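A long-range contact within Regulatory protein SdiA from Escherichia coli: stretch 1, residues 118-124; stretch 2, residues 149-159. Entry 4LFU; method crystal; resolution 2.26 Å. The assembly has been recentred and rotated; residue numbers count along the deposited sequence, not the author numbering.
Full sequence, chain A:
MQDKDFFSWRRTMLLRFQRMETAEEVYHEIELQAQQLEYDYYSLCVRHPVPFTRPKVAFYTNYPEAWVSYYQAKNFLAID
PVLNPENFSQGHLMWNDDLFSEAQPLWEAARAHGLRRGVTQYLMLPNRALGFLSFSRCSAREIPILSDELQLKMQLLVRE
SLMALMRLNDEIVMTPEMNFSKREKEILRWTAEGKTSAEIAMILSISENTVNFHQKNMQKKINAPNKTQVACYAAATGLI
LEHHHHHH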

# COMPACT_ATOMS: atom_id res chain seq x y z
N GLY A 118 0.21 -25.56 4.62
CA GLY A 118 0.50 -24.21 5.10
C GLY A 118 -0.42 -23.16 4.52
O GLY A 118 -1.31 -23.46 3.75
N VAL A 119 -0.17 -21.92 4.89
CA VAL A 119 -1.02 -20.81 4.51
C VAL A 119 -0.17 -19.53 4.50
O VAL A 119 0.76 -19.40 5.29
CB VAL A 119 -2.21 -20.73 5.50
CG1 VAL A 119 -1.72 -20.50 6.93
CG2 VAL A 119 -3.23 -19.67 5.07
N THR A 120 -0.45 -18.60 3.61
CA THR A 120 0.26 -17.32 3.64
C THR A 120 -0.71 -16.13 3.66
O THR A 120 -1.75 -16.15 2.99
CB THR A 120 1.28 -17.20 2.48
OG1 THR A 120 2.07 -18.39 2.45
CG2 THR A 120 2.21 -15.99 2.63
N GLN A 121 -0.39 -15.13 4.47
CA GLN A 121 -1.11 -13.87 4.44
C GLN A 121 -0.14 -12.76 4.04
O GLN A 121 0.99 -12.76 4.49
CB GLN A 121 -1.73 -13.56 5.79
CG GLN A 121 -2.62 -12.32 5.75
CD GLN A 121 -4.04 -12.62 5.32
OE1 GLN A 121 -4.51 -13.75 5.41
NE2 GLN A 121 -4.73 -11.59 4.86
N TYR A 122 -0.58 -11.83 3.20
CA TYR A 122 0.29 -10.70 2.86
C TYR A 122 -0.33 -9.30 2.98
O TYR A 122 -1.57 -9.14 2.96
CB TYR A 122 0.97 -10.91 1.51
CG TYR A 122 0.38 -10.14 0.36
CD1 TYR A 122 0.99 -8.98 -0.14
CD2 TYR A 122 -0.77 -10.60 -0.25
CE1 TYR A 122 0.41 -8.26 -1.20
CE2 TYR A 122 -1.34 -9.92 -1.29
CZ TYR A 122 -0.76 -8.76 -1.77
OH TYR A 122 -1.37 -8.15 -2.84
N LEU A 123 0.56 -8.32 3.13
CA LEU A 123 0.22 -6.91 3.21
C LEU A 123 1.30 -6.03 2.60
O LEU A 123 2.52 -6.24 2.83
CB LEU A 123 0.06 -6.48 4.68
CG LEU A 123 -0.46 -5.05 4.86
CD1 LEU A 123 -1.88 -4.93 4.33
CD2 LEU A 123 -0.39 -4.58 6.31
N MET A 124 0.87 -5.03 1.84
CA MET A 124 1.77 -3.96 1.44
C MET A 124 1.85 -2.93 2.53
O MET A 124 0.83 -2.41 2.97
CB MET A 124 1.30 -3.27 0.16
CG MET A 124 2.18 -2.06 -0.13
SD MET A 124 2.01 -1.51 -1.82
CE MET A 124 0.36 -0.80 -1.81
N GLU A 149 -12.33 -17.23 10.03
CA GLU A 149 -11.59 -16.99 11.25
C GLU A 149 -10.08 -16.93 10.99
O GLU A 149 -9.43 -15.95 11.37
CB GLU A 149 -11.92 -18.07 12.28
CG GLU A 149 -11.47 -17.73 13.69
CD GLU A 149 -11.50 -18.93 14.63
OE1 GLU A 149 -10.49 -19.16 15.33
OE2 GLU A 149 -12.52 -19.66 14.66
N LEU A 150 -9.53 -17.96 10.35
CA LEU A 150 -8.10 -18.02 9.99
C LEU A 150 -7.65 -16.81 9.15
O LEU A 150 -6.58 -16.27 9.37
CB LEU A 150 -7.75 -19.34 9.28
CG LEU A 150 -6.31 -19.53 8.75
CD1 LEU A 150 -5.34 -19.64 9.90
CD2 LEU A 150 -6.19 -20.76 7.84
N GLN A 151 -8.48 -16.41 8.19
CA GLN A 151 -8.18 -15.27 7.34
C GLN A 151 -8.08 -13.96 8.11
O GLN A 151 -7.11 -13.21 7.94
CB GLN A 151 -9.24 -15.14 6.26
CG GLN A 151 -9.06 -16.15 5.17
CD GLN A 151 -9.92 -15.86 3.98
OE1 GLN A 151 -10.81 -16.66 3.65
NE2 GLN A 151 -9.69 -14.71 3.33
N LEU A 152 -9.06 -13.72 8.98
CA LEU A 152 -9.15 -12.49 9.74
C LEU A 152 -8.06 -12.40 10.81
O LEU A 152 -7.52 -11.31 11.07
CB LEU A 152 -10.54 -12.34 10.37
CG LEU A 152 -11.70 -11.89 9.46
CD1 LEU A 152 -13.03 -12.13 10.16
CD2 LEU A 152 -11.58 -10.43 9.08
N LYS A 153 -7.71 -13.56 11.39
CA LYS A 153 -6.65 -13.64 12.39
C LYS A 153 -5.29 -13.37 11.80
O LYS A 153 -4.49 -12.65 12.38
CB LYS A 153 -6.67 -14.98 13.12
CG LYS A 153 -7.76 -15.05 14.17
CD LYS A 153 -7.68 -16.32 14.97
CE LYS A 153 -8.79 -16.36 16.02
NZ LYS A 153 -8.53 -17.48 16.97
N MET A 154 -5.02 -13.94 10.63
CA MET A 154 -3.74 -13.72 9.99
C MET A 154 -3.67 -12.32 9.37
O MET A 154 -2.58 -11.79 9.17
CB MET A 154 -3.48 -14.80 8.94
CG MET A 154 -3.14 -16.20 9.52
SD MET A 154 -2.73 -17.24 8.10
CE MET A 154 -1.02 -16.70 7.87
N GLN A 155 -4.83 -11.74 9.07
CA GLN A 155 -4.88 -10.37 8.59
C GLN A 155 -4.28 -9.45 9.61
O GLN A 155 -3.45 -8.63 9.26
CB GLN A 155 -6.30 -9.91 8.28
CG GLN A 155 -6.68 -9.97 6.85
CD GLN A 155 -8.10 -9.50 6.63
OE1 GLN A 155 -8.44 -8.37 6.99
NE2 GLN A 155 -8.94 -10.36 6.06
N LEU A 156 -4.71 -9.61 10.87
CA LEU A 156 -4.20 -8.82 12.01
C LEU A 156 -2.74 -9.11 12.34
O LEU A 156 -1.96 -8.17 12.55
CB LEU A 156 -5.10 -8.99 13.25
CG LEU A 156 -4.86 -8.22 14.56
CD1 LEU A 156 -6.11 -8.31 15.46
CD2 LEU A 156 -3.61 -8.71 15.36
N LEU A 157 -2.37 -10.39 12.38
CA LEU A 157 -1.00 -10.84 12.73
C LEU A 157 0.06 -10.32 11.80
O LEU A 157 1.11 -9.90 12.26
CB LEU A 157 -0.90 -12.37 12.77
CG LEU A 157 -1.66 -13.02 13.93
CD1 LEU A 157 -1.70 -14.55 13.75
CD2 LEU A 157 -1.04 -12.65 15.25
N VAL A 158 -0.20 -10.35 10.50
CA VAL A 158 0.77 -9.83 9.54
C VAL A 158 0.89 -8.31 9.65
O VAL A 158 2.00 -7.79 9.56
CB VAL A 158 0.53 -10.33 8.06
CG1 VAL A 158 -0.74 -9.77 7.47
CG2 VAL A 158 1.73 -9.99 7.15
N ARG A 159 -0.22 -7.62 9.87
CA ARG A 159 -0.21 -6.16 9.94
C ARG A 159 0.50 -5.69 11.19
O ARG A 159 1.44 -4.91 11.12
CB ARG A 159 -1.63 -5.59 9.92
CG ARG A 159 -1.67 -4.09 9.72
CD ARG A 159 -2.98 -3.50 10.21
NE ARG A 159 -3.12 -2.09 9.85
CZ ARG A 159 -2.64 -1.07 10.55
NH1 ARG A 159 -1.98 -1.28 11.69
NH2 ARG A 159 -2.83 0.17 10.12
O HOH W 1 -7.87 -12.30 3.90

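Residues 149-159, part of a longer helix, lie across residues 118-124 of a strand that begins earlier, with the two axes 7.9 Å apart at closest approach and their N-to-C directions 49° apart. The alternation of the strand sends the CA-to-CB bonds of Val119, Gln121 and Leu123 toward the helix, and those of Thr120 and Tyr122 away from it. Gln121 covers the most surface and sits where the backbones come close, its CA 6.1 Å from CA of Met154. The aliphatic part of Gln121 packs on the helix: CG of Gln121 lies 3.5 Å from O of Met154 and 3.6 Å from CG1 of Val158. That carbonyl already accepts the helical hydrogen bond from N of Val158. The amide end of Gln121 runs on to Gln155, its NE2 3.2 Å from CG of Gln155, a contact without a hydrogen bond. No direct hydrogen bond joins the stretches; instead water 1 accepts from NE2 of Gln151 and NE2 of Gln155, each at 3.1 Å, and weakly from NE2 of Gln121 at 3.4 Å. Met154, the next largest contributor, places SD 3.6 Å from CG1 of Val119, whose CG2 meets CD2 of Leu150 at 4.2 Å. One helical turn beyond Met154, Val158 also points toward the strand, its CG1 4.4 Å from CB of Leu123. These three are van der Waals contacts between apolar side chains. CD2 of Leu123 rests 3.7 Å from CG of Arg159, on the aliphatic part of that side chain.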